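Local coordinates for putative cytochrome P450 154A1 (Streptomyces coelicolor, PDB 1ODO), which belongs to the cytochrome P450 family of haem proteins and holds a haem whose iron is bound by 4-phenyl-1H-imidazole, at residues A83-F88 and S228-R233; A189-V194 and T235-I240. All coordinates share one frame; numbering follows the deposited sequence.

Interaction 1 (A83-F88 and S228-R233). With HEM (protoporphyrin IX containing Fe), chain B; PIM (4-phenyl-1H-imidazole), chain C.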
loop_
_atom_site.group_PDB
_atom_site.type_symbol
_atom_site.label_atom_id
_atom_site.label_comp_id
_atom_site.label_asym_id
_atom_site.label_seq_id
_atom_site.Cartn_x
_atom_site.Cartn_y
_atom_site.Cartn_z
ATOM N N ALA A 83 13.502 -6.368 8.075
ATOM C CA ALA A 83 14.085 -7.636 8.498
ATOM C C ALA A 83 13.634 -8.869 7.720
ATOM O O ALA A 83 14.292 -9.911 7.781
ATOM C CB ALA A 83 13.836 -7.845 9.998
ATOM N N VAL A 84 12.523 -8.764 6.996
ATOM C CA VAL A 84 12.035 -9.904 6.224
ATOM C C VAL A 84 13.038 -10.244 5.131
ATOM O O VAL A 84 13.881 -9.426 4.772
ATOM C CB VAL A 84 10.670 -9.618 5.540
ATOM C CG1 VAL A 84 9.557 -9.540 6.585
ATOM C CG2 VAL A 84 10.746 -8.323 4.741
ATOM N N GLU A 85 12.941 -11.464 4.617
ATOM C CA GLU A 85 13.827 -11.926 3.563
ATOM C C GLU A 85 12.965 -12.262 2.354
ATOM O O GLU A 85 12.558 -13.407 2.171
ATOM C CB GLU A 85 14.600 -13.169 4.009
ATOM C CG GLU A 85 15.539 -12.932 5.179
ATOM C CD GLU A 85 16.223 -14.207 5.631
ATOM O OE1 GLU A 85 16.947 -14.812 4.810
ATOM O OE2 GLU A 85 16.030 -14.603 6.800
ATOM N N ASN A 86 12.658 -11.248 1.555
ATOM C CA ASN A 86 11.843 -11.435 0.362
ATOM C C ASN A 86 12.253 -10.382 -0.663
ATOM O O ASN A 86 13.244 -9.681 -0.469
ATOM C CB ASN A 86 10.343 -11.330 0.695
ATOM C CG ASN A 86 9.990 -10.043 1.409
ATOM O OD1 ASN A 86 10.602 -9.001 1.164
ATOM N ND2 ASN A 86 8.989 -10.102 2.289
ATOM N N MET A 87 11.507 -10.265 -1.753
ATOM C CA MET A 87 11.853 -9.282 -2.776
ATOM C C MET A 87 11.849 -7.847 -2.255
ATOM O O MET A 87 12.582 -6.997 -2.764
ATOM C CB MET A 87 10.896 -9.395 -3.965
ATOM C CG MET A 87 9.497 -8.857 -3.697
ATOM S SD MET A 87 8.410 -9.043 -5.128
ATOM C CE MET A 87 7.748 -10.694 -4.820
ATOM N N PHE A 88 11.027 -7.586 -1.239
ATOM C CA PHE A 88 10.906 -6.257 -0.636
ATOM C C PHE A 88 12.206 -5.764 0.009
ATOM O O PHE A 88 12.388 -4.563 0.215
ATOM C CB PHE A 88 9.782 -6.276 0.413
ATOM C CG PHE A 88 9.317 -4.908 0.852
ATOM C CD1 PHE A 88 8.513 -4.131 0.024
ATOM C CD2 PHE A 88 9.665 -4.410 2.106
ATOM C CE1 PHE A 88 8.059 -2.878 0.439
ATOM C CE2 PHE A 88 9.218 -3.159 2.532
ATOM C CZ PHE A 88 8.413 -2.392 1.697
ATOM N N SER A 228 14.430 -20.482 0.543
ATOM C CA SER A 228 14.633 -20.901 1.925
ATOM C C SER A 228 13.328 -20.870 2.705
ATOM O O SER A 228 12.327 -20.311 2.245
ATOM C CB SER A 228 15.653 -19.990 2.617
ATOM O OG SER A 228 15.103 -18.704 2.857
ATOM N N PRO A 229 13.317 -21.482 3.899
ATOM C CA PRO A 229 12.116 -21.507 4.737
ATOM C C PRO A 229 11.698 -20.081 5.083
ATOM O O PRO A 229 10.509 -19.763 5.139
ATOM C CB PRO A 229 12.577 -22.273 5.977
ATOM C CG PRO A 229 13.634 -23.187 5.438
ATOM C CD PRO A 229 14.397 -22.282 4.504
ATOM N N GLU A 230 12.693 -19.231 5.319
ATOM C CA GLU A 230 12.447 -17.834 5.662
ATOM C C GLU A 230 11.882 -17.073 4.467
ATOM O O GLU A 230 10.943 -16.291 4.602
ATOM C CB GLU A 230 13.741 -17.153 6.116
ATOM C CG GLU A 230 14.362 -17.704 7.398
ATOM C CD GLU A 230 14.905 -19.118 7.245
ATOM O OE1 GLU A 230 15.466 -19.432 6.175
ATOM O OE2 GLU A 230 14.783 -19.909 8.202
ATOM N N GLU A 231 12.461 -17.300 3.295
ATOM C CA GLU A 231 11.991 -16.619 2.096
ATOM C C GLU A 231 10.567 -17.033 1.778
ATOM O O GLU A 231 9.782 -16.235 1.266
ATOM C CB GLU A 231 12.916 -16.917 0.918
ATOM C CG GLU A 231 14.319 -16.390 1.133
ATOM C CD GLU A 231 15.268 -16.786 0.027
ATOM O OE1 GLU A 231 15.121 -17.903 -0.504
ATOM O OE2 GLU A 231 16.170 -15.988 -0.299
ATOM N N LEU A 232 10.227 -18.283 2.077
ATOM C CA LEU A 232 8.875 -18.752 1.808
ATOM C C LEU A 232 7.871 -18.024 2.696
ATOM O O LEU A 232 6.942 -17.384 2.197
ATOM C CB LEU A 232 8.748 -20.259 2.055
ATOM C CG LEU A 232 7.303 -20.784 2.087
ATOM C CD1 LEU A 232 6.613 -20.511 0.753
ATOM C CD2 LEU A 232 7.301 -22.278 2.388
ATOM N N ARG A 233 8.057 -18.114 4.009
ATOM C CA ARG A 233 7.135 -17.453 4.923
ATOM C C ARG A 233 7.139 -15.936 4.774
ATOM O O ARG A 233 6.087 -15.308 4.849
ATOM C CB ARG A 233 7.410 -17.872 6.382
ATOM C CG ARG A 233 8.766 -17.496 6.946
ATOM C CD ARG A 233 9.239 -18.529 7.984
ATOM N NE ARG A 233 8.341 -18.694 9.133
ATOM C CZ ARG A 233 8.527 -18.130 10.326
ATOM N NH1 ARG A 233 9.577 -17.348 10.542
ATOM N NH2 ARG A 233 7.672 -18.371 11.316
HETATM C CHA HEM B . 5.559 -2.939 -3.359
HETATM C CHB HEM B . 2.232 -6.369 -3.951
HETATM C CHC HEM B . -1.256 -3.040 -3.705
HETATM C CHD HEM B . 2.075 0.366 -3.092
HETATM C C1A HEM B . 4.983 -4.170 -3.558
HETATM C C2A HEM B . 5.688 -5.440 -3.691
HETATM C C3A HEM B . 4.763 -6.397 -3.850
HETATM C C4A HEM B . 3.454 -5.760 -3.829
HETATM C CMA HEM B . 4.991 -7.909 -4.024
HETATM C CAA HEM B . 7.224 -5.593 -3.645
HETATM C CBA HEM B . 7.843 -5.311 -5.026
HETATM C CGA HEM B . 9.365 -5.418 -5.099
HETATM O O1A HEM B . 10.003 -5.029 -4.058
HETATM O O2A HEM B . 9.871 -5.852 -6.132
HETATM C C1B HEM B . 0.998 -5.776 -3.928
HETATM C C2B HEM B . -0.259 -6.492 -4.055
HETATM C C3B HEM B . -1.250 -5.558 -3.987
HETATM C C4B HEM B . -0.619 -4.268 -3.819
HETATM C CMB HEM B . -0.386 -8.020 -4.227
HETATM C CAB HEM B . -2.776 -5.757 -4.062
HETATM C CBB HEM B . -3.283 -6.278 -5.417
HETATM C C1C HEM B . -0.641 -1.810 -3.524
HETATM C C2C HEM B . -1.367 -0.536 -3.396
HETATM C C3C HEM B . -0.431 0.424 -3.218
HETATM C C4C HEM B . 0.857 -0.239 -3.242
HETATM C CMC HEM B . -2.922 -0.423 -3.457
HETATM C CAC HEM B . -0.571 1.955 -3.010
HETATM C CBC HEM B . -1.514 2.702 -3.960
HETATM C C1D HEM B . 3.312 -0.217 -3.103
HETATM C C2D HEM B . 4.569 0.471 -2.922
HETATM C C3D HEM B . 5.552 -0.458 -2.987
HETATM C C4D HEM B . 4.907 -1.729 -3.225
HETATM C CMD HEM B . 4.710 1.987 -2.683
HETATM C CAD HEM B . 7.056 -0.197 -2.809
HETATM C CBD HEM B . 7.791 0.566 -3.916
HETATM C CGD HEM B . 9.222 0.737 -3.454
HETATM O O1D HEM B . 9.612 1.866 -3.131
HETATM O O2D HEM B . 9.913 -0.306 -3.386
HETATM N NA HEM B . 3.630 -4.397 -3.654
HETATM N NB HEM B . 0.752 -4.415 -3.778
HETATM N NC HEM B . 0.712 -1.598 -3.433
HETATM N ND HEM B . 3.529 -1.580 -3.284
HETATM FE FE HEM B . 2.167 -2.983 -3.548
HETATM N N1 PIM C . 1.493 -3.404 0.768
HETATM C C2 PIM C . 1.095 -3.081 -0.519
HETATM N N3 PIM C . 2.045 -3.284 -1.284
HETATM C C4 PIM C . 3.093 -3.730 -0.613
HETATM C C5 PIM C . 2.770 -3.815 0.681
HETATM C C6 PIM C . 3.577 -4.265 1.869
HETATM C C7 PIM C . 2.884 -4.838 2.985
HETATM C C8 PIM C . 3.654 -5.272 4.130
HETATM C C9 PIM C . 5.062 -5.115 4.105
HETATM C C10 PIM C . 5.739 -4.547 2.992
HETATM C C11 PIM C . 4.951 -4.129 1.879
HETATM O O HOH W 1 17.205 -17.246 3.930
#

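Interaction 2 (A189-V194 and T235-I240). With PIM (4-phenyl-1H-imidazole), chain C; HEM (protoporphyrin IX containing Fe), chain B.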
loop_
_atom_site.group_PDB
_atom_site.type_symbol
_atom_site.label_atom_id
_atom_site.label_comp_id
_atom_site.label_asym_id
_atom_site.label_seq_id
_atom_site.Cartn_x
_atom_site.Cartn_y
_atom_site.Cartn_z
ATOM N N ALA A 189 4.954 -11.949 15.848
ATOM C CA ALA A 189 4.991 -13.355 16.234
ATOM C C ALA A 189 3.663 -14.041 15.908
ATOM O O ALA A 189 3.640 -15.167 15.407
ATOM C CB ALA A 189 5.302 -13.486 17.723
ATOM N N ARG A 190 2.560 -13.357 16.192
ATOM C CA ARG A 190 1.239 -13.909 15.922
ATOM C C ARG A 190 1.032 -14.101 14.427
ATOM O O ARG A 190 0.406 -15.068 13.995
ATOM C CB ARG A 190 0.161 -12.979 16.482
ATOM C CG ARG A 190 0.098 -12.989 18.002
ATOM C CD ARG A 190 -0.596 -11.749 18.544
ATOM N NE ARG A 190 -0.450 -11.665 19.996
ATOM C CZ ARG A 190 -0.433 -10.528 20.679
ATOM N NH1 ARG A 190 -0.551 -9.368 20.041
ATOM N NH2 ARG A 190 -0.298 -10.551 21.998
ATOM N N LEU A 191 1.565 -13.175 13.638
ATOM C CA LEU A 191 1.435 -13.248 12.189
ATOM C C LEU A 191 2.202 -14.442 11.623
ATOM O O LEU A 191 1.690 -15.170 10.768
ATOM C CB LEU A 191 1.923 -11.940 11.559
ATOM C CG LEU A 191 1.885 -11.793 10.033
ATOM C CD1 LEU A 191 0.518 -12.170 9.484
ATOM C CD2 LEU A 191 2.226 -10.352 9.673
ATOM N N TYR A 192 3.427 -14.650 12.092
ATOM C CA TYR A 192 4.221 -15.774 11.603
ATOM C C TYR A 192 3.542 -17.078 11.987
ATOM O O TYR A 192 3.639 -18.074 11.272
ATOM C CB TYR A 192 5.641 -15.733 12.176
ATOM C CG TYR A 192 6.586 -14.882 11.360
ATOM C CD1 TYR A 192 7.251 -13.796 11.929
ATOM C CD2 TYR A 192 6.817 -15.164 10.012
ATOM C CE1 TYR A 192 8.124 -13.011 11.175
ATOM C CE2 TYR A 192 7.684 -14.387 9.250
ATOM C CZ TYR A 192 8.335 -13.314 9.837
ATOM O OH TYR A 192 9.197 -12.548 9.090
ATOM N N GLU A 193 2.844 -17.062 13.116
ATOM C CA GLU A 193 2.147 -18.247 13.584
ATOM C C GLU A 193 1.037 -18.635 12.607
ATOM O O GLU A 193 0.969 -19.787 12.176
ATOM C CB GLU A 193 1.575 -18.003 14.981
ATOM C CG GLU A 193 0.820 -19.181 15.567
ATOM C CD GLU A 193 0.486 -18.970 17.031
ATOM O OE1 GLU A 193 -0.168 -17.954 17.356
ATOM O OE2 GLU A 193 0.883 -19.820 17.856
ATOM N N VAL A 194 0.173 -17.690 12.245
ATOM C CA VAL A 194 -0.903 -18.017 11.310
ATOM C C VAL A 194 -0.348 -18.309 9.918
ATOM O O VAL A 194 -0.972 -19.026 9.137
ATOM C CB VAL A 194 -1.978 -16.896 11.217
ATOM C CG1 VAL A 194 -2.826 -16.895 12.482
ATOM C CG2 VAL A 194 -1.325 -15.541 11.016
ATOM N N THR A 235 7.811 -14.237 2.034
ATOM C CA THR A 235 7.212 -13.844 0.765
ATOM C C THR A 235 5.697 -13.939 0.953
ATOM O O THR A 235 4.940 -13.104 0.456
ATOM C CB THR A 235 7.659 -14.758 -0.385
ATOM O OG1 THR A 235 9.062 -14.575 -0.608
ATOM C CG2 THR A 235 6.900 -14.425 -1.668
ATOM N N LEU A 236 5.251 -14.952 1.692
ATOM C CA LEU A 236 3.819 -15.108 1.930
ATOM C C LEU A 236 3.327 -13.950 2.796
ATOM O O LEU A 236 2.231 -13.439 2.595
ATOM C CB LEU A 236 3.525 -16.438 2.627
ATOM C CG LEU A 236 3.682 -17.675 1.741
ATOM C CD1 LEU A 236 3.387 -18.927 2.560
ATOM C CD2 LEU A 236 2.732 -17.582 0.553
ATOM N N LEU A 237 4.146 -13.538 3.758
ATOM C CA LEU A 237 3.781 -12.436 4.645
ATOM C C LEU A 237 3.544 -11.190 3.795
ATOM O O LEU A 237 2.548 -10.485 3.965
ATOM C CB LEU A 237 4.905 -12.184 5.661
ATOM C CG LEU A 237 4.670 -11.119 6.741
ATOM C CD1 LEU A 237 5.564 -11.402 7.934
ATOM C CD2 LEU A 237 4.931 -9.724 6.184
ATOM N N LEU A 238 4.467 -10.935 2.877
ATOM C CA LEU A 238 4.383 -9.783 1.988
ATOM C C LEU A 238 3.130 -9.803 1.118
ATOM O O LEU A 238 2.385 -8.823 1.058
ATOM C CB LEU A 238 5.618 -9.740 1.078
ATOM C CG LEU A 238 5.591 -8.763 -0.105
ATOM C CD1 LEU A 238 5.484 -7.324 0.396
ATOM C CD2 LEU A 238 6.867 -8.932 -0.922
ATOM N N MET A 239 2.898 -10.921 0.439
ATOM C CA MET A 239 1.734 -11.041 -0.431
ATOM C C MET A 239 0.403 -10.959 0.304
ATOM O O MET A 239 -0.528 -10.310 -0.168
ATOM C CB MET A 239 1.813 -12.339 -1.236
ATOM C CG MET A 239 3.114 -12.486 -2.024
ATOM S SD MET A 239 3.480 -11.052 -3.067
ATOM C CE MET A 239 2.053 -11.080 -4.114
ATOM N N ILE A 240 0.304 -11.619 1.453
ATOM C CA ILE A 240 -0.935 -11.585 2.216
ATOM C C ILE A 240 -1.170 -10.189 2.793
ATOM O O ILE A 240 -2.283 -9.669 2.730
ATOM C CB ILE A 240 -0.912 -12.629 3.356
ATOM C CG1 ILE A 240 -0.972 -14.034 2.750
ATOM C CG2 ILE A 240 -2.078 -12.395 4.318
ATOM C CD1 ILE A 240 -0.820 -15.148 3.748
HETATM N N1 PIM C . 1.493 -3.404 0.768
HETATM C C2 PIM C . 1.095 -3.081 -0.519
HETATM N N3 PIM C . 2.045 -3.284 -1.284
HETATM C C4 PIM C . 3.093 -3.730 -0.613
HETATM C C5 PIM C . 2.770 -3.815 0.681
HETATM C C6 PIM C . 3.577 -4.265 1.869
HETATM C C7 PIM C . 2.884 -4.838 2.985
HETATM C C8 PIM C . 3.654 -5.272 4.130
HETATM C C9 PIM C . 5.062 -5.115 4.105
HETATM C C10 PIM C . 5.739 -4.547 2.992
HETATM C C11 PIM C . 4.951 -4.129 1.879
HETATM C CHA HEM B . 5.559 -2.939 -3.359
HETATM C CHB HEM B . 2.232 -6.369 -3.951
HETATM C CHC HEM B . -1.256 -3.040 -3.705
HETATM C CHD HEM B . 2.075 0.366 -3.092
HETATM C C1A HEM B . 4.983 -4.170 -3.558
HETATM C C2A HEM B . 5.688 -5.440 -3.691
HETATM C C3A HEM B . 4.763 -6.397 -3.850
HETATM C C4A HEM B . 3.454 -5.760 -3.829
HETATM C CMA HEM B . 4.991 -7.909 -4.024
HETATM C CAA HEM B . 7.224 -5.593 -3.645
HETATM C CBA HEM B . 7.843 -5.311 -5.026
HETATM C CGA HEM B . 9.365 -5.418 -5.099
HETATM O O1A HEM B . 10.003 -5.029 -4.058
HETATM O O2A HEM B . 9.871 -5.852 -6.132
HETATM C C1B HEM B . 0.998 -5.776 -3.928
HETATM C C2B HEM B . -0.259 -6.492 -4.055
HETATM C C3B HEM B . -1.250 -5.558 -3.987
HETATM C C4B HEM B . -0.619 -4.268 -3.819
HETATM C CMB HEM B . -0.386 -8.020 -4.227
HETATM C CAB HEM B . -2.776 -5.757 -4.062
HETATM C CBB HEM B . -3.283 -6.278 -5.417
HETATM C C1C HEM B . -0.641 -1.810 -3.524
HETATM C C2C HEM B . -1.367 -0.536 -3.396
HETATM C C3C HEM B . -0.431 0.424 -3.218
HETATM C C4C HEM B . 0.857 -0.239 -3.242
HETATM C CMC HEM B . -2.922 -0.423 -3.457
HETATM C CAC HEM B . -0.571 1.955 -3.010
HETATM C CBC HEM B . -1.514 2.702 -3.960
HETATM C C1D HEM B . 3.312 -0.217 -3.103
HETATM C C2D HEM B . 4.569 0.471 -2.922
HETATM C C3D HEM B . 5.552 -0.458 -2.987
HETATM C C4D HEM B . 4.907 -1.729 -3.225
HETATM C CMD HEM B . 4.710 1.987 -2.683
HETATM C CAD HEM B . 7.056 -0.197 -2.809
HETATM C CBD HEM B . 7.791 0.566 -3.916
HETATM C CGD HEM B . 9.222 0.737 -3.454
HETATM O O1D HEM B . 9.612 1.866 -3.131
HETATM O O2D HEM B . 9.913 -0.306 -3.386
HETATM N NA HEM B . 3.630 -4.397 -3.654
HETATM N NB HEM B . 0.752 -4.415 -3.778
HETATM N NC HEM B . 0.712 -1.598 -3.433
HETATM N ND HEM B . 3.529 -1.580 -3.284
HETATM FE FE HEM B . 2.167 -2.983 -3.548
#

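Interaction 1 (A83-F88 and S228-R233)
Glu85 lies against the first turn of helix 229-244, the N-terminal part of the long helix that crosses the haem in the cytochrome P450 fold, where Ser228 and Glu231 form a capping box. OE2 of Glu85 rests 3.5 Å from CB of Glu230. With CG beside its own backbone N (chi1 -64°) and the rest of the chain extended, Glu85 brings its carboxylate to the flank of the helix. The two side chains run alongside each other, their carboxylates only 15° from parallel, but the bend of Glu230 at chi2 (68°) turns its carboxylate aside, and OE2 of Glu85 and OE1 of Glu230 stay 4.9 Å apart. A water joins the segments instead, donating to OE1 of Glu85 and also bonded to OG of Ser228.

The backbone of Glu85 makes the second touch. Its carbonyl O takes a nearly straight CA-H...O contact from CA of Glu231 at 3.3 Å and has no conventional hydrogen-bond partner in the model.

In the capping box, Glu231 N donates to Ser228 OG, while Ser228 N points almost straight at OE1 of Glu231, meeting it on the anti side and somewhat out of the carboxylate plane. Asp234, one turn further along the helix, accepts from Glu85 N and through its backbone O from Asn86 ND2, so the loop is tied down on both sides of the Glu85 carbonyl.

Beyond this surface contact the loop reaches the haem pocket. Met87 SD sits 3.7 Å from O2A of a haem propionate, and the phenyl group of 4-phenyl-1H-imidazole, nearly perpendicular to the Phe88 ring, meets one face of it with its C10-C11 edge, C10 standing 3.6 Å above the ring centre.

Interaction 2 (A189-V194 and T235-I240)
Leu237 fits between Leu191 and Tyr192, packing the first half of the P450 fold's long haem-crossing helix, residues 229-244, against helix 181-204. Among the side chains that meet here it has the largest area buried, and it makes both direct contacts. Its CG is anti to the backbone N (chi1 -176°), which carries the branched end out toward the other helix.

Leu191 approaches at about a right angle and uses one methyl: CD2 lies 3.9 Å from CG of Leu237 and equally close to its CD1. Leu191 also touches Val174 of helix 161-175, so it packs where three helices meet.

Tyr192 comes in from the flank. Its CB does not aim at the partner helix, but the long ring reaches across, and CD1 of Leu237 settles over one face as a CH-pi contact, 4.2 Å from the ring centroid and 28° off the normal. The methyl is displaced toward the phenol end, near CE2 and CZ. The hydroxyl of Tyr192 is hydrogen-bonded to Asp234 OD1, which fixes the outer end of the ring to the same helix that supplies the methyl.

Behind Leu237, the next two residues belong to the haem pocket: Leu238 CD1 is 3.6 Å from C11 of 4-phenyl-1H-imidazole, and Met239 SD lies 3.6 Å from the haem methyl CMA.

From the N terminus, the loop 83-88 comes first, then 189-194 on helix 181-204, and last 228-233, the cap and first turn of helix 229-244, and 235-240 further along it. Interaction 1 closes a largely helical loop of 139 residues; interaction 2 closes a shorter one of 40. Their segments alternate along the chain, so the two closures cross instead of nesting. Helix 229-244 is common to both: its N-terminal turn receives the loop after helix 80-83, and its next turns receive helix 181-204. The contacts, with centres about 10 Å apart, also touch directly, with Arg233 CZ 3.4 Å from Tyr192 CD2 and Met87 packing on Leu238 beside the haem.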